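PDB 5UZM: AT27789p from Drosophila melanogaster, which probably binds RNA, including mRNA, as an hnRNP F/H homologue (Glorund), of which this chain is the second quasi-RNA recognition motif domain. Local coordinates for residues K12-P17 / E82-S87. Numbering follows the deposited sequence. Where two conformers were deposited one is given.
Sequences KLRGLP and EIFRSS
Lys-12, Leu-13 and Arg-14 pair with Phe-84, Ile-83 and Glu-82 where the first and last long strands of a quasi-RRM run antiparallel in its sheet. Lys-12 and Phe-84 form a hydrogen-bonded pair, Lys-12 N to Phe-84 O and Phe-84 N to Lys-12 O each 2.9 Å; Arg-14 and Glu-82 form a second, with Arg-14 N 2.9 Å from Glu-82 O and Glu-82 N 3.0 Å from Arg-14 O. The non-hydrogen-bonded pair between them turns its side chains to the helix-covered face, where Leu-13 CD2 lies 3.9 Å from Ile-83 CG1, the two side chains side by side against Ile-25 and Phe-28 of helix 22-28 and the following Phe-29.

Lys-12, Arg-14, Glu-82 and Phe-84 share the other face. Arg-14 leaves the backbone with CG anti to N (chi1 -180°), then bends at chi3 and brings its guanidinium against the ring of Phe-84. Phe-84 CE2 sits over the guanidinium centre, 3.7 Å from Arg-14 CZ, but the two planes are 34° apart, so the overlap is tilted. Arg-14 NH1 and Glu-82 OE1 are 4.6 Å apart and linked through one water, while Glu-82 OE2 packs 3.7 Å from Arg-14 CD; the carboxylate plane is nearly perpendicular to the guanidinium. An alanine at Arg-14 would probably cost the Phe-84 ring its guanidinium partner and leave Glu-82 without the positive group it reaches through water.

The Lys-12 chain brings CE to 4.2 Å from Phe-84 CD2, and its NZ forms a salt bridge with Glu-90. Glu-90, in helix 88-94, also takes a hydrogen bond from Ser-86 OG. Pairing of the central strand 10-14 with the last strand 79-85, with two helices packed on one face, is characteristic of the RRM fold.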
ATOM      1  N   LYS A  12       4.110   3.283  -0.380  1.00 12.35           N
ATOM      2  CA  LYS A  12       3.432   3.332  -1.665  1.00 13.38           C
ATOM      3  C   LYS A  12       3.729   2.050  -2.425  1.00 15.18           C
ATOM      4  O   LYS A  12       4.872   1.597  -2.448  1.00 14.85           O
ATOM      5  CB  LYS A  12       3.922   4.553  -2.479  1.00 16.51           C
ATOM      6  CG  LYS A  12       3.224   4.704  -3.826  1.00 18.87           C
ATOM      7  CD  LYS A  12       3.618   6.047  -4.459  1.00 25.13           C
ATOM      8  CE  LYS A  12       5.102   6.125  -4.772  1.00 45.54           C
ATOM      9  NZ  LYS A  12       5.495   7.454  -5.377  1.00 47.32           N
ATOM     10  N   LEU A  13       2.703   1.454  -3.040  1.00 11.19           N
ATOM     11  CA  LEU A  13       2.832   0.228  -3.825  1.00 12.67           C
ATOM     12  C   LEU A  13       2.671   0.538  -5.303  1.00 12.80           C
ATOM     13  O   LEU A  13       1.910   1.423  -5.661  1.00 14.40           O
ATOM     14  CB  LEU A  13       1.758  -0.801  -3.445  1.00 13.43           C
ATOM     15  CG  LEU A  13       1.585  -1.120  -1.967  1.00 15.89           C
ATOM     16  CD1 LEU A  13       0.527  -2.228  -1.797  1.00 15.58           C
ATOM     17  CD2 LEU A  13       2.870  -1.512  -1.282  1.00 16.85           C
ATOM     18  N   ARG A  14       3.392  -0.176  -6.159  1.00 12.53           N
ATOM     19  CA  ARG A  14       3.249  -0.074  -7.602  1.00 12.01           C
ATOM     20  C   ARG A  14       3.275  -1.468  -8.217  1.00 13.89           C
ATOM     21  O   ARG A  14       3.908  -2.402  -7.685  1.00 13.35           O
ATOM     22  CB  ARG A  14       4.380   0.808  -8.190  1.00 18.67           C
ATOM     23  CG  ARG A  14       4.326   0.989  -9.680  1.00 34.77           C
ATOM     24  CD  ARG A  14       5.455   1.945 -10.082  1.00 39.86           C
ATOM     25  NE  ARG A  14       5.428   3.159  -9.262  1.00 28.28           N
ATOM     26  CZ  ARG A  14       6.464   3.970  -9.084  1.00 50.17           C
ATOM     27  NH1 ARG A  14       7.628   3.702  -9.660  1.00 43.99           N
ATOM     28  NH2 ARG A  14       6.339   5.050  -8.326  1.00 55.93           N
ATOM     29  N   GLY A  15       2.510  -1.652  -9.286  1.00 14.28           N
ATOM     30  CA  GLY A  15       2.490  -2.909  -9.993  1.00 16.04           C
ATOM     31  C   GLY A  15       1.334  -3.827  -9.679  1.00 13.99           C
ATOM     32  O   GLY A  15       1.385  -4.999 -10.033  1.00 16.01           O
ATOM     33  N   LEU A  16       0.309  -3.327  -8.999  1.00 11.72           N
ATOM     34  CA  LEU A  16      -0.762  -4.188  -8.519  1.00 11.76           C
ATOM     35  C   LEU A  16      -1.547  -4.834  -9.662  1.00 19.51           C
ATOM     36  O   LEU A  16      -1.728  -4.225 -10.729  1.00 21.78           O
ATOM     37  CB  LEU A  16      -1.706  -3.369  -7.652  1.00 13.12           C
ATOM     38  CG  LEU A  16      -1.100  -2.835  -6.347  1.00 12.22           C
ATOM     39  CD1 LEU A  16      -2.010  -1.812  -5.641  1.00 14.63           C
ATOM     40  CD2 LEU A  16      -0.833  -4.030  -5.417  1.00 18.60           C
ATOM     41  N   PRO A  17      -2.067  -6.041  -9.436  1.00 17.08           N
ATOM     42  CA  PRO A  17      -3.020  -6.659 -10.376  1.00 20.94           C
ATOM     43  C   PRO A  17      -4.238  -5.772 -10.653  1.00 24.63           C
ATOM     44  O   PRO A  17      -4.648  -4.984  -9.815  1.00 22.12           O
ATOM     45  CB  PRO A  17      -3.441  -7.942  -9.652  1.00 23.16           C
ATOM     46  CG  PRO A  17      -2.485  -8.153  -8.541  1.00 20.98           C
ATOM     47  CD  PRO A  17      -1.839  -6.855  -8.210  1.00 15.14           C
ATOM     48  N   GLU A  82       6.310  -3.509  -6.287  1.00 12.33           N
ATOM     49  CA  GLU A  82       7.334  -2.559  -5.855  1.00 10.47           C
ATOM     50  C   GLU A  82       6.818  -1.769  -4.678  1.00 12.80           C
ATOM     51  O   GLU A  82       5.673  -1.310  -4.689  1.00 14.16           O
ATOM     52  CB  GLU A  82       7.707  -1.614  -7.004  1.00 19.07           C
ATOM     53  CG  GLU A  82       8.061  -2.348  -8.297  1.00 23.66           C
ATOM     54  CD  GLU A  82       8.114  -1.387  -9.471  1.00 53.54           C
ATOM     55  OE1 GLU A  82       9.122  -0.650  -9.556  1.00 48.48           O
ATOM     56  OE2 GLU A  82       7.133  -1.328 -10.265  1.00 42.55           O
ATOM     57  N   ILE A  83       7.668  -1.531  -3.674  1.00 13.80           N
ATOM     58  CA  ILE A  83       7.261  -0.872  -2.440  1.00 11.04           C
ATOM     59  C   ILE A  83       8.234   0.264  -2.144  1.00 16.64           C
ATOM     60  O   ILE A  83       9.452   0.063  -2.196  1.00 19.54           O
ATOM     61  CB  ILE A  83       7.227  -1.857  -1.256  1.00 13.42           C
ATOM     62  CG1 ILE A  83       6.405  -3.110  -1.634  1.00 13.33           C
ATOM     63  CG2 ILE A  83       6.679  -1.216   0.001  1.00 18.06           C
ATOM     64  CD1 ILE A  83       6.462  -4.172  -0.553  1.00 15.34           C
ATOM     65  N   PHE A  84       7.703   1.455  -1.877  1.00 16.61           N
ATOM     66  CA  PHE A  84       8.536   2.627  -1.598  1.00 17.21           C
ATOM     67  C   PHE A  84       8.142   3.295  -0.292  1.00 17.80           C
ATOM     68  O   PHE A  84       6.961   3.361   0.051  1.00 17.16           O
ATOM     69  CB  PHE A  84       8.392   3.703  -2.704  1.00 20.74           C
ATOM     70  CG  PHE A  84       8.550   3.180  -4.078  1.00 19.70           C
ATOM     71  CD1 PHE A  84       9.805   3.129  -4.675  1.00 26.12           C
ATOM     72  CD2 PHE A  84       7.451   2.693  -4.796  1.00 19.69           C
ATOM     73  CE1 PHE A  84       9.960   2.617  -5.961  1.00 29.18           C
ATOM     74  CE2 PHE A  84       7.608   2.193  -6.081  1.00 29.88           C
ATOM     75  CZ  PHE A  84       8.860   2.158  -6.666  1.00 22.58           C
ATOM     76  N   ARG A  85       9.136   3.889   0.390  1.00 18.59           N
ATOM     77  CA  ARG A  85       8.849   4.710   1.558  0.53 21.85           C
ATOM     78  C   ARG A  85       8.055   5.942   1.145  1.00 17.36           C
ATOM     79  O   ARG A  85       8.279   6.510   0.074  1.00 20.99           O
ATOM     80  CB  ARG A  85      10.148   5.139   2.249  0.53 26.17           C
ATOM     81  CG  ARG A  85      11.273   4.105   2.202  0.53 33.33           C
ATOM     82  CD  ARG A  85      12.454   4.583   3.051  0.53 36.00           C
ATOM     83  NE  ARG A  85      12.023   4.723   4.433  0.53 28.09           N
ATOM     84  CZ  ARG A  85      12.243   3.817   5.377  0.53 33.23           C
ATOM     85  NH1 ARG A  85      12.927   2.716   5.098  0.53 42.82           N
ATOM     86  NH2 ARG A  85      11.787   4.016   6.607  0.53 43.16           N
ATOM     87  N   SER A  86       7.120   6.343   1.998  1.00 19.46           N
ATOM     88  CA  SER A  86       6.210   7.417   1.674  1.00 19.58           C
ATOM     89  C   SER A  86       5.908   8.246   2.912  1.00 23.08           C
ATOM     90  O   SER A  86       6.715   8.286   3.854  1.00 27.26           O
ATOM     91  CB  SER A  86       4.922   6.842   1.061  1.00 18.17           C
ATOM     92  OG  SER A  86       4.144   7.876   0.514  1.00 26.14           O
ATOM     93  N   SER A  87       4.748   8.888   2.915  1.00 21.29           N
ATOM     94  CA  SER A  87       4.359   9.831   3.960  1.00 21.46           C
ATOM     95  C   SER A  87       2.860  10.052   3.899  1.00 24.94           C
ATOM     96  O   SER A  87       2.226   9.846   2.867  1.00 27.50           O
ATOM     97  CB  SER A  87       5.075  11.175   3.795  1.00 29.79           C
ATOM     98  OG  SER A  87       4.638  11.785   2.589  1.00 25.97           O
TER
HETATM   99  O   HOH W   1       8.921   1.747 -10.499  1.00 36.46           O